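Local atomic coordinates of receptor-like protein kinase ANXUR1 (PDB entry 6FIG), a protein that probably acts as a membrane receptor kinase in plant reproduction, with an ectodomain of two tandem malectin-like domains and a kinase that would phosphorylate proteins. Residues F233-Q238 with I249-R254. Numbering follows the deposited sequence.
With CA (calcium ion), chain H.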
loop_
_atom_site.group_PDB
_atom_site.type_symbol
_atom_site.label_atom_id
_atom_site.label_comp_id
_atom_site.label_asym_id
_atom_site.label_seq_id
_atom_site.Cartn_x
_atom_site.Cartn_y
_atom_site.Cartn_z
ATOM N N PHE A 233 14.160 -1.950 -20.402
ATOM C CA PHE A 233 13.663 -3.291 -20.707
ATOM C C PHE A 233 12.383 -3.508 -19.901
ATOM O O PHE A 233 12.371 -3.215 -18.709
ATOM C CB PHE A 233 14.687 -4.366 -20.334
ATOM C CG PHE A 233 14.314 -5.733 -20.829
ATOM C CD1 PHE A 233 14.578 -6.105 -22.139
ATOM C CD2 PHE A 233 13.661 -6.629 -20.006
ATOM C CE1 PHE A 233 14.222 -7.359 -22.609
ATOM C CE2 PHE A 233 13.302 -7.886 -20.466
ATOM C CZ PHE A 233 13.573 -8.245 -21.774
ATOM N N ARG A 234 11.327 -4.018 -20.545
ATOM C CA ARG A 234 10.042 -4.232 -19.887
ATOM C C ARG A 234 9.847 -5.725 -19.624
ATOM O O ARG A 234 10.128 -6.572 -20.489
ATOM C CB ARG A 234 8.848 -3.664 -20.684
ATOM C CG ARG A 234 7.567 -3.608 -19.843
ATOM C CD ARG A 234 6.349 -3.001 -20.542
ATOM N NE ARG A 234 5.095 -3.372 -19.858
ATOM C CZ ARG A 234 4.634 -2.847 -18.711
ATOM N NH1 ARG A 234 5.305 -1.889 -18.067
ATOM N NH2 ARG A 234 3.478 -3.282 -18.193
ATOM N N ILE A 235 9.420 -6.024 -18.403
ATOM C CA ILE A 235 9.033 -7.364 -18.005
ATOM C C ILE A 235 7.566 -7.514 -18.377
ATOM O O ILE A 235 6.708 -6.774 -17.887
ATOM C CB ILE A 235 9.239 -7.607 -16.495
ATOM C CG1 ILE A 235 10.707 -7.319 -16.083
ATOM C CG2 ILE A 235 8.817 -9.030 -16.122
ATOM C CD1 ILE A 235 11.764 -8.114 -16.846
ATOM N N ASN A 236 7.287 -8.496 -19.215
ATOM C CA ASN A 236 5.965 -8.747 -19.745
ATOM C C ASN A 236 5.285 -9.907 -19.012
ATOM O O ASN A 236 5.393 -11.064 -19.400
ATOM C CB ASN A 236 6.106 -9.053 -21.240
ATOM C CG ASN A 236 4.792 -9.348 -21.902
ATOM O OD1 ASN A 236 3.731 -9.060 -21.352
ATOM N ND2 ASN A 236 4.861 -9.938 -23.115
ATOM N N TYR A 237 4.568 -9.592 -17.939
ATOM C CA TYR A 237 4.006 -10.636 -17.084
ATOM C C TYR A 237 2.953 -11.562 -17.728
ATOM O O TYR A 237 2.765 -12.672 -17.257
ATOM C CB TYR A 237 3.402 -10.015 -15.808
ATOM C CG TYR A 237 4.420 -9.623 -14.746
ATOM C CD1 TYR A 237 5.179 -8.468 -14.869
ATOM C CD2 TYR A 237 4.586 -10.388 -13.600
ATOM C CE1 TYR A 237 6.101 -8.111 -13.894
ATOM C CE2 TYR A 237 5.504 -10.035 -12.607
ATOM C CZ TYR A 237 6.235 -8.875 -12.754
ATOM O OH TYR A 237 7.129 -8.524 -11.773
ATOM N N GLN A 238 2.232 -11.082 -18.738
ATOM C CA GLN A 238 1.099 -11.830 -19.331
ATOM C C GLN A 238 0.060 -12.195 -18.246
ATOM O O GLN A 238 -0.443 -11.297 -17.595
ATOM C CB GLN A 238 1.578 -13.047 -20.140
ATOM C CG GLN A 238 2.387 -12.687 -21.361
ATOM C CD GLN A 238 2.644 -13.897 -22.271
ATOM O OE1 GLN A 238 2.850 -15.030 -21.797
ATOM N NE2 GLN A 238 2.643 -13.656 -23.573
ATOM N N ILE A 249 13.300 -8.248 -9.782
ATOM C CA ILE A 249 13.842 -9.600 -9.676
ATOM C C ILE A 249 14.204 -10.119 -11.068
ATOM O O ILE A 249 15.306 -10.670 -11.279
ATOM C CB ILE A 249 12.809 -10.571 -9.033
ATOM C CG1 ILE A 249 12.625 -10.214 -7.554
ATOM C CG2 ILE A 249 13.168 -12.041 -9.248
ATOM C CD1 ILE A 249 13.846 -10.433 -6.699
ATOM N N TYR A 250 13.282 -9.931 -12.000
ATOM C CA TYR A 250 13.408 -10.483 -13.351
ATOM C C TYR A 250 14.397 -9.718 -14.222
ATOM O O TYR A 250 14.867 -10.264 -15.223
ATOM C CB TYR A 250 12.017 -10.581 -13.981
ATOM C CG TYR A 250 11.111 -11.492 -13.197
ATOM C CD1 TYR A 250 11.379 -12.847 -13.094
ATOM C CD2 TYR A 250 10.018 -10.995 -12.503
ATOM C CE1 TYR A 250 10.565 -13.687 -12.370
ATOM C CE2 TYR A 250 9.186 -11.835 -11.777
ATOM C CZ TYR A 250 9.484 -13.169 -11.675
ATOM O OH TYR A 250 8.677 -14.017 -10.960
ATOM N N LYS A 251 14.754 -8.491 -13.833
ATOM C CA LYS A 251 15.711 -7.679 -14.610
ATOM C C LYS A 251 17.187 -7.934 -14.282
ATOM O O LYS A 251 18.079 -7.311 -14.888
ATOM C CB LYS A 251 15.399 -6.181 -14.450
ATOM C CG LYS A 251 14.063 -5.802 -15.045
ATOM C CD LYS A 251 13.693 -4.343 -14.769
ATOM C CE LYS A 251 12.270 -4.068 -15.236
ATOM N NZ LYS A 251 11.791 -2.680 -14.922
ATOM N N THR A 252 17.462 -8.813 -13.319
ATOM C CA THR A 252 18.818 -9.235 -13.035
ATOM C C THR A 252 18.882 -10.745 -12.921
ATOM O O THR A 252 17.920 -11.394 -12.520
ATOM C CB THR A 252 19.376 -8.637 -11.742
ATOM O OG1 THR A 252 18.502 -8.976 -10.666
ATOM C CG2 THR A 252 19.531 -7.108 -11.861
ATOM N N ALA A 253 20.057 -11.291 -13.208
ATOM C CA ALA A 253 20.278 -12.725 -13.092
ATOM C C ALA A 253 21.733 -13.029 -12.776
ATOM O O ALA A 253 22.632 -12.200 -12.985
ATOM C CB ALA A 253 19.860 -13.429 -14.390
ATOM N N ARG A 254 21.953 -14.229 -12.263
ATOM C CA ARG A 254 23.296 -14.786 -12.174
ATOM C C ARG A 254 23.362 -15.864 -13.234
ATOM O O ARG A 254 22.433 -16.659 -13.384
ATOM C CB ARG A 254 23.599 -15.357 -10.793
ATOM C CG ARG A 254 25.055 -15.748 -10.580
ATOM C CD ARG A 254 25.325 -16.202 -9.161
ATOM N NE ARG A 254 25.036 -15.130 -8.201
ATOM C CZ ARG A 254 25.834 -14.086 -7.954
ATOM N NH1 ARG A 254 27.019 -13.958 -8.551
ATOM N NH2 ARG A 254 25.467 -13.167 -7.068
HETATM CA CA CA H . 17.462 -11.121 -10.170
HETATM O O HOH W 1 14.192 -1.916 -17.224
HETATM O O HOH W 2 9.330 -3.714 -16.138
#
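A calcium site of the malectin-like ectodomain sits beside this contact, where residues 249-252 lead into strand 252-255 and the loop 233-238 packs against them. Three oxygens of residues 249-252 grip the ion: Ile249 O, 2.5 Å from the calcium ion, plus the carbonyl oxygen and OG1 of Thr252. That OG1 sits in the crowded position between the backbone N and the carbonyl carbon (chi1 56°), so that it and the carbonyl oxygen reach the ion together. Asn192, Val193 and Asn365 complete the shell. Tyr250 and Lys251, between the two calcium-binding residues, meet the loop. Ile235 points its CB at them; its CD1 lies 3.8 Å from Tyr250 CB and 3.7 Å from Lys251 CG. Beyond CG the lysine runs extended, crossing Ile235 obliquely, so that CE packs 3.6 Å from Phe233 O. Its ammonium reaches the loop backbone through two waters, one donating to Phe233 O, the other accepting from Ile235 N; both lysine links are weak. Further along, Tyr250 turns its edge toward the face of Tyr237 in an offset edge-to-face pair, planes at 87° and centroids 6.0 Å apart. Tyr237 OH lies at the edge of the Tyr250 ring but is hydrogen-bonded to Ala245 O, while Tyr250 OH is hydrogen-bonded to His285 ND1. Pro327 of strand 327-336 touches Ile235 and both tyrosines, and strand 252-255 runs antiparallel between strands 225-228 and 363-372.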